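Local coordinates for protein GphF Dehydratase 1 (Archangium violaceum, PDB 6MBF) that is a dehydratase domain of the gephyronic acid polyketide synthase that probably removes water from the growing chain and may also rearrange the resulting olefin, at residues H182-G187 with V239-V244; S195-P200 with R235-R240. One frame throughout, in Å; residues are numbered along the deposited sequence.

Contact 1: residues H182-G187 with V239-V244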
loop_
_atom_site.group_PDB
_atom_site.type_symbol
_atom_site.label_atom_id
_atom_site.label_comp_id
_atom_site.label_asym_id
_atom_site.label_seq_id
_atom_site.Cartn_x
_atom_site.Cartn_y
_atom_site.Cartn_z
ATOM N N HIS A 182 -0.530 5.886 15.693
ATOM C CA HIS A 182 0.804 6.446 15.539
ATOM C C HIS A 182 1.672 5.346 14.941
ATOM O O HIS A 182 1.813 4.278 15.548
ATOM C CB HIS A 182 1.342 6.919 16.892
ATOM C CG HIS A 182 2.770 7.364 16.862
ATOM N ND1 HIS A 182 3.598 7.281 17.960
ATOM C CD2 HIS A 182 3.518 7.897 15.866
ATOM C CE1 HIS A 182 4.793 7.749 17.646
ATOM N NE2 HIS A 182 4.769 8.135 16.382
ATOM N N VAL A 183 2.204 5.580 13.737
ATOM C CA VAL A 183 3.036 4.601 13.050
ATOM C C VAL A 183 4.410 5.212 12.825
ATOM O O VAL A 183 4.538 6.402 12.507
ATOM C CB VAL A 183 2.439 4.090 11.711
ATOM C CG1 VAL A 183 0.969 3.776 11.832
ATOM C CG2 VAL A 183 2.718 5.012 10.564
ATOM N N CYS A 184 5.438 4.391 12.999
ATOM C CA CYS A 184 6.809 4.865 12.906
ATOM C C CYS A 184 7.678 3.751 12.351
ATOM O O CYS A 184 7.639 2.620 12.847
ATOM C CB CYS A 184 7.313 5.315 14.278
ATOM S SG CYS A 184 8.887 6.167 14.231
ATOM N N LEU A 185 8.443 4.068 11.312
ATOM C CA LEU A 185 9.376 3.094 10.772
ATOM C C LEU A 185 10.573 2.943 11.694
ATOM O O LEU A 185 10.938 3.859 12.433
ATOM C CB LEU A 185 9.850 3.507 9.387
ATOM C CG LEU A 185 8.760 3.617 8.320
ATOM C CD1 LEU A 185 9.359 4.123 7.045
ATOM C CD2 LEU A 185 8.050 2.283 8.107
ATOM N N GLN A 186 11.181 1.763 11.663
ATOM C CA GLN A 186 12.406 1.523 12.411
ATOM C C GLN A 186 13.318 0.642 11.572
ATOM O O GLN A 186 12.986 0.256 10.443
ATOM C CB GLN A 186 12.125 0.884 13.783
ATOM C CG GLN A 186 11.374 1.764 14.783
ATOM C CD GLN A 186 12.141 3.025 15.166
ATOM O OE1 GLN A 186 13.370 3.058 15.112
ATOM N NE2 GLN A 186 11.414 4.063 15.559
ATOM N N GLY A 187 14.479 0.327 12.136
ATOM C CA GLY A 187 15.417 -0.572 11.483
ATOM C C GLY A 187 15.775 -0.142 10.078
ATOM O O GLY A 187 15.919 1.051 9.782
ATOM N N VAL A 239 8.393 10.291 4.086
ATOM C CA VAL A 239 7.951 10.387 5.475
ATOM C C VAL A 239 8.201 9.063 6.186
ATOM O O VAL A 239 7.993 7.988 5.613
ATOM C CB VAL A 239 6.462 10.783 5.516
ATOM C CG1 VAL A 239 5.929 10.712 6.937
ATOM C CG2 VAL A 239 6.274 12.186 4.944
ATOM N N ARG A 240 8.669 9.127 7.445
ATOM C CA ARG A 240 8.991 7.937 8.222
ATOM C C ARG A 240 8.055 7.714 9.400
ATOM O O ARG A 240 8.135 6.660 10.041
ATOM C CB ARG A 240 10.432 8.009 8.766
ATOM C CG ARG A 240 11.481 8.455 7.749
ATOM C CD ARG A 240 12.896 8.253 8.297
ATOM N NE ARG A 240 13.156 9.045 9.496
ATOM C CZ ARG A 240 14.240 8.905 10.252
ATOM N NH1 ARG A 240 15.153 7.996 9.932
ATOM N NH2 ARG A 240 14.408 9.666 11.328
ATOM N N GLU A 241 7.174 8.667 9.692
ATOM C CA GLU A 241 6.427 8.659 10.941
ATOM C C GLU A 241 5.203 9.538 10.759
ATOM O O GLU A 241 5.328 10.682 10.302
ATOM C CB GLU A 241 7.297 9.163 12.101
ATOM C CG GLU A 241 6.625 9.082 13.465
ATOM C CD GLU A 241 7.555 9.479 14.602
ATOM O OE1 GLU A 241 8.668 9.982 14.326
ATOM O OE2 GLU A 241 7.161 9.302 15.772
ATOM N N VAL A 242 4.020 9.003 11.086
ATOM C CA VAL A 242 2.776 9.755 10.969
ATOM C C VAL A 242 1.846 9.402 12.120
ATOM O O VAL A 242 1.993 8.371 12.785
ATOM C CB VAL A 242 2.014 9.501 9.641
ATOM C CG1 VAL A 242 2.819 9.967 8.424
ATOM C CG2 VAL A 242 1.633 8.034 9.520
ATOM N N ARG A 243 0.884 10.280 12.346
ATOM C CA ARG A 243 -0.347 9.922 13.025
ATOM C C ARG A 243 -1.427 9.803 11.962
ATOM O O ARG A 243 -1.518 10.641 11.061
ATOM C CB ARG A 243 -0.731 10.956 14.083
ATOM C CG ARG A 243 0.253 11.016 15.248
ATOM C CD ARG A 243 -0.337 11.859 16.375
ATOM N NE ARG A 243 0.536 11.905 17.548
ATOM C CZ ARG A 243 1.484 12.816 17.749
ATOM N NH1 ARG A 243 1.702 13.778 16.858
ATOM N NH2 ARG A 243 2.224 12.764 18.848
ATOM N N VAL A 244 -2.219 8.745 12.035
ATOM C CA VAL A 244 -3.196 8.461 10.995
ATOM C C VAL A 244 -4.582 8.432 11.619
ATOM O O VAL A 244 -4.788 7.794 12.657
ATOM C CB VAL A 244 -2.891 7.142 10.261
ATOM C CG1 VAL A 244 -2.694 5.985 11.248
ATOM C CG2 VAL A 244 -3.994 6.840 9.252
#

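Contact 2: residues S195-P200 with R235-R240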
loop_
_atom_site.group_PDB
_atom_site.type_symbol
_atom_site.label_atom_id
_atom_site.label_comp_id
_atom_site.label_asym_id
_atom_site.label_seq_id
_atom_site.Cartn_x
_atom_site.Cartn_y
_atom_site.Cartn_z
ATOM N N SER A 195 14.284 6.290 -0.665
ATOM C CA SER A 195 14.065 5.339 -1.745
ATOM C C SER A 195 12.631 5.305 -2.249
ATOM O O SER A 195 12.412 4.918 -3.404
ATOM C CB SER A 195 14.466 3.926 -1.301
ATOM O OG SER A 195 15.855 3.856 -1.043
ATOM N N TYR A 196 11.662 5.686 -1.424
ATOM C CA TYR A 196 10.249 5.549 -1.749
ATOM C C TYR A 196 9.553 6.901 -1.678
ATOM O O TYR A 196 9.934 7.778 -0.895
ATOM C CB TYR A 196 9.532 4.589 -0.780
ATOM C CG TYR A 196 10.013 3.158 -0.827
ATOM C CD1 TYR A 196 9.587 2.289 -1.825
ATOM C CD2 TYR A 196 10.889 2.673 0.135
ATOM C CE1 TYR A 196 10.032 0.958 -1.862
ATOM C CE2 TYR A 196 11.331 1.361 0.113
ATOM C CZ TYR A 196 10.902 0.505 -0.888
ATOM O OH TYR A 196 11.343 -0.802 -0.914
ATOM N N GLU A 197 8.493 7.058 -2.470
ATOM C CA GLU A 197 7.639 8.216 -2.264
ATOM C C GLU A 197 6.935 8.115 -0.918
ATOM O O GLU A 197 7.006 9.037 -0.098
ATOM C CB GLU A 197 6.636 8.350 -3.406
ATOM C CG GLU A 197 7.266 8.191 -4.800
ATOM C CD GLU A 197 8.254 9.314 -5.141
ATOM O OE1 GLU A 197 9.017 9.173 -6.120
ATOM O OE2 GLU A 197 8.283 10.329 -4.429
ATOM N N LEU A 198 6.267 6.989 -0.669
ATOM C CA LEU A 198 5.704 6.674 0.644
ATOM C C LEU A 198 6.028 5.217 0.933
ATOM O O LEU A 198 5.540 4.323 0.234
ATOM C CB LEU A 198 4.198 6.910 0.674
ATOM C CG LEU A 198 3.545 6.667 2.031
ATOM C CD1 LEU A 198 4.092 7.633 3.077
ATOM C CD2 LEU A 198 2.053 6.800 1.913
ATOM N N HIS A 199 6.855 4.974 1.948
ATOM C CA HIS A 199 7.332 3.623 2.187
ATOM C C HIS A 199 6.157 2.648 2.295
ATOM O O HIS A 199 5.227 2.888 3.080
ATOM C CB HIS A 199 8.184 3.562 3.458
ATOM C CG HIS A 199 9.102 2.384 3.493
ATOM N ND1 HIS A 199 8.647 1.088 3.377
ATOM C CD2 HIS A 199 10.449 2.303 3.606
ATOM C CE1 HIS A 199 9.675 0.259 3.414
ATOM N NE2 HIS A 199 10.781 0.971 3.546
ATOM N N PRO A 200 6.141 1.574 1.505
ATOM C CA PRO A 200 5.065 0.575 1.645
ATOM C C PRO A 200 4.857 0.105 3.070
ATOM O O PRO A 200 3.710 -0.135 3.465
ATOM C CB PRO A 200 5.537 -0.563 0.732
ATOM C CG PRO A 200 6.333 0.145 -0.339
ATOM C CD PRO A 200 7.026 1.281 0.363
ATOM N N ARG A 235 1.326 14.383 -0.290
ATOM C CA ARG A 235 1.768 15.772 -0.258
ATOM C C ARG A 235 3.195 15.959 0.221
ATOM O O ARG A 235 3.727 17.067 0.093
ATOM C CB ARG A 235 0.857 16.612 0.647
ATOM C CG ARG A 235 -0.615 16.427 0.404
ATOM C CD ARG A 235 -1.404 17.520 1.099
ATOM N NE ARG A 235 -2.790 17.550 0.649
ATOM C CZ ARG A 235 -3.556 18.633 0.678
ATOM N NH1 ARG A 235 -3.061 19.778 1.130
ATOM N NH2 ARG A 235 -4.809 18.575 0.249
ATOM N N ALA A 236 3.803 14.945 0.825
ATOM C CA ALA A 236 5.195 15.016 1.248
ATOM C C ALA A 236 5.844 13.666 0.989
ATOM O O ALA A 236 5.229 12.625 1.235
ATOM C CB ALA A 236 5.315 15.392 2.730
ATOM N N ARG A 237 7.073 13.685 0.477
ATOM C CA ARG A 237 7.803 12.468 0.153
ATOM C C ARG A 237 8.715 12.063 1.311
ATOM O O ARG A 237 9.115 12.887 2.136
ATOM C CB ARG A 237 8.642 12.657 -1.111
ATOM C CG ARG A 237 8.091 13.669 -2.098
ATOM C CD ARG A 237 7.121 13.061 -3.090
ATOM N NE ARG A 237 6.963 13.924 -4.263
ATOM C CZ ARG A 237 7.715 13.840 -5.359
ATOM N NH1 ARG A 237 7.509 14.663 -6.381
ATOM N NH2 ARG A 237 8.670 12.923 -5.437
ATOM N N GLY A 238 9.035 10.772 1.362
ATOM C CA GLY A 238 10.037 10.273 2.287
ATOM C C GLY A 238 9.677 10.345 3.756
ATOM O O GLY A 238 10.572 10.435 4.601
ATOM N N VAL A 239 8.393 10.291 4.086
ATOM C CA VAL A 239 7.951 10.387 5.475
ATOM C C VAL A 239 8.201 9.063 6.186
ATOM O O VAL A 239 7.993 7.988 5.613
ATOM C CB VAL A 239 6.462 10.783 5.516
ATOM C CG1 VAL A 239 5.929 10.712 6.937
ATOM C CG2 VAL A 239 6.274 12.186 4.944
ATOM N N ARG A 240 8.669 9.127 7.445
ATOM C CA ARG A 240 8.991 7.937 8.222
ATOM C C ARG A 240 8.055 7.714 9.400
ATOM O O ARG A 240 8.135 6.660 10.041
ATOM C CB ARG A 240 10.432 8.009 8.766
ATOM C CG ARG A 240 11.481 8.455 7.749
ATOM C CD ARG A 240 12.896 8.253 8.297
ATOM N NE ARG A 240 13.156 9.045 9.496
ATOM C CZ ARG A 240 14.240 8.905 10.252
ATOM N NH1 ARG A 240 15.153 7.996 9.932
ATOM N NH2 ARG A 240 14.408 9.666 11.328
HETATM O O HOH W 1 6.017 10.215 2.252
HETATM O O HOH W 2 10.730 11.125 -6.808
HETATM O O HOH W 3 8.517 6.898 3.021
#

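Contact 1: residues H182-G187 with V239-V244
H182 and E241 both set CG anti to the backbone N, at chi1 173° and -175°, and their side chains cross on one face of the sheet. The E241 chain stays extended beyond CG. H182 NE2 donates to E241 OE2 at 2.7 Å. The carboxylate uses its anti lone pair, and OE2 lies nearly in the plane of the imidazole. Ring and carboxylate planes are 17° apart. The ring edge also faces the backbone, with H182 CD2 3.5 Å from V242 O. C184 lies on the same face as this pair. Its SG rests 3.6 Å from E241 CD, against the carboxylate carbon.

The other face carries V183 and V242, which point the same way. Their methyls meet tightly, CG2 of V183 to CG2 of V242 at 3.4 Å. Helix 200-214 covers V183 through L202 and A205.

The backbones are antiparallel strands, 178-184 beside 241-248. V183 and V242 form the hydrogen-bonded pair. V183 N donates to V242 O at 3.0 Å, and V242 N donates to V183 O at 3.0 Å. E241 CA adds a CH...O contact to V183 O. One more bond continues past the end of strand 178-184: L185 N gives a nearly straight bond to R240 O at 2.9 Å. The L185 side chain leans over that carbonyl, and A201 of helix 200-214 packs on it.

The arrangement is a two-faced strand pair in a hot-dog domain, polar on the H182 side and apolar on the helix side. On the polar face, M269 touches both H182 and E241. The nearly coplanar bond, with V242 O at the same ring edge, would help to hold the rotation of the imidazole. The nearby carboxylate would be expected to favour a proton on NE2 and could raise the histidine pKa.

Contact 2: residues S195-P200 with R235-R240
E197 and R237 lie side by side and point the same way, and both chains bend at chi2. In E197, CG stands anti to the carbonyl carbon, and the bend turns CD out of an extended course. In R237, chi1 is off a staggered value, and chi2 of -88° folds CD back to within 3.3 Å of E197 OE2. The guanidinium then reaches the carboxylate through one nitrogen. R237 NH2 to E197 OE2 is a 2.8 Å salt bridge. NH2 comes from the syn side of OE2 but out of the carboxylate plane, and the two flat groups are turned 66° apart. The bond is bent, 130° at the hydrogen, and OE2 is tilted out of the guanidinium plane, so the pairing is not two-pronged. Water 2 adds a second link: it donates to E197 OE1 and accepts a weak bond from R237 NH2.

The backbones meet beside the salt bridge. E197 O takes two donors, G238 N at 3.0 Å, tilted from the carbonyl plane, and water 1 at 2.8 Å. Water 1 also donates to A236 O and accepts from V239 N. Further on, water 3 bridges H199 N and V239 O.

H199 is the N-cap of helix 200-214, its ND1 accepting from A201 N. Y196 CE2 sits 3.5 Å above one face of the H199 imidazole, toward the rim.

Segment 195-200, which runs into helix 200-214, is thus tied to loop 235-240 by one ion pair, one direct backbone bond and waters. E197 OE1 forms a second salt bridge, with R64 of helix 52-65, which belongs to the other hot-dog-like region of the chain. The buried carboxylate therefore faces two arginines, which would be expected to keep it ionised.

Contact 1 and contact 2 lie about 10 Å apart, centre to centre, on the same side of the chain's centre. Along the chain, 182-187 comes first, then 195-200, then 235-244, in which the two contacts overlap at V239 and R240. Helix 200-214 and strand 224-234 come between the last two. The contacts touch directly, with L185 CD1 3.8 Å from H199 CB. Contact 1 joins neighbouring strands; contact 2 joins the approach to helix 200-214 to the loop before strand 241-248. Together they join the start of that helix to the edge where loop 235-240 enters strand 241-248, beside strand 178-184, in a hot-dog fold.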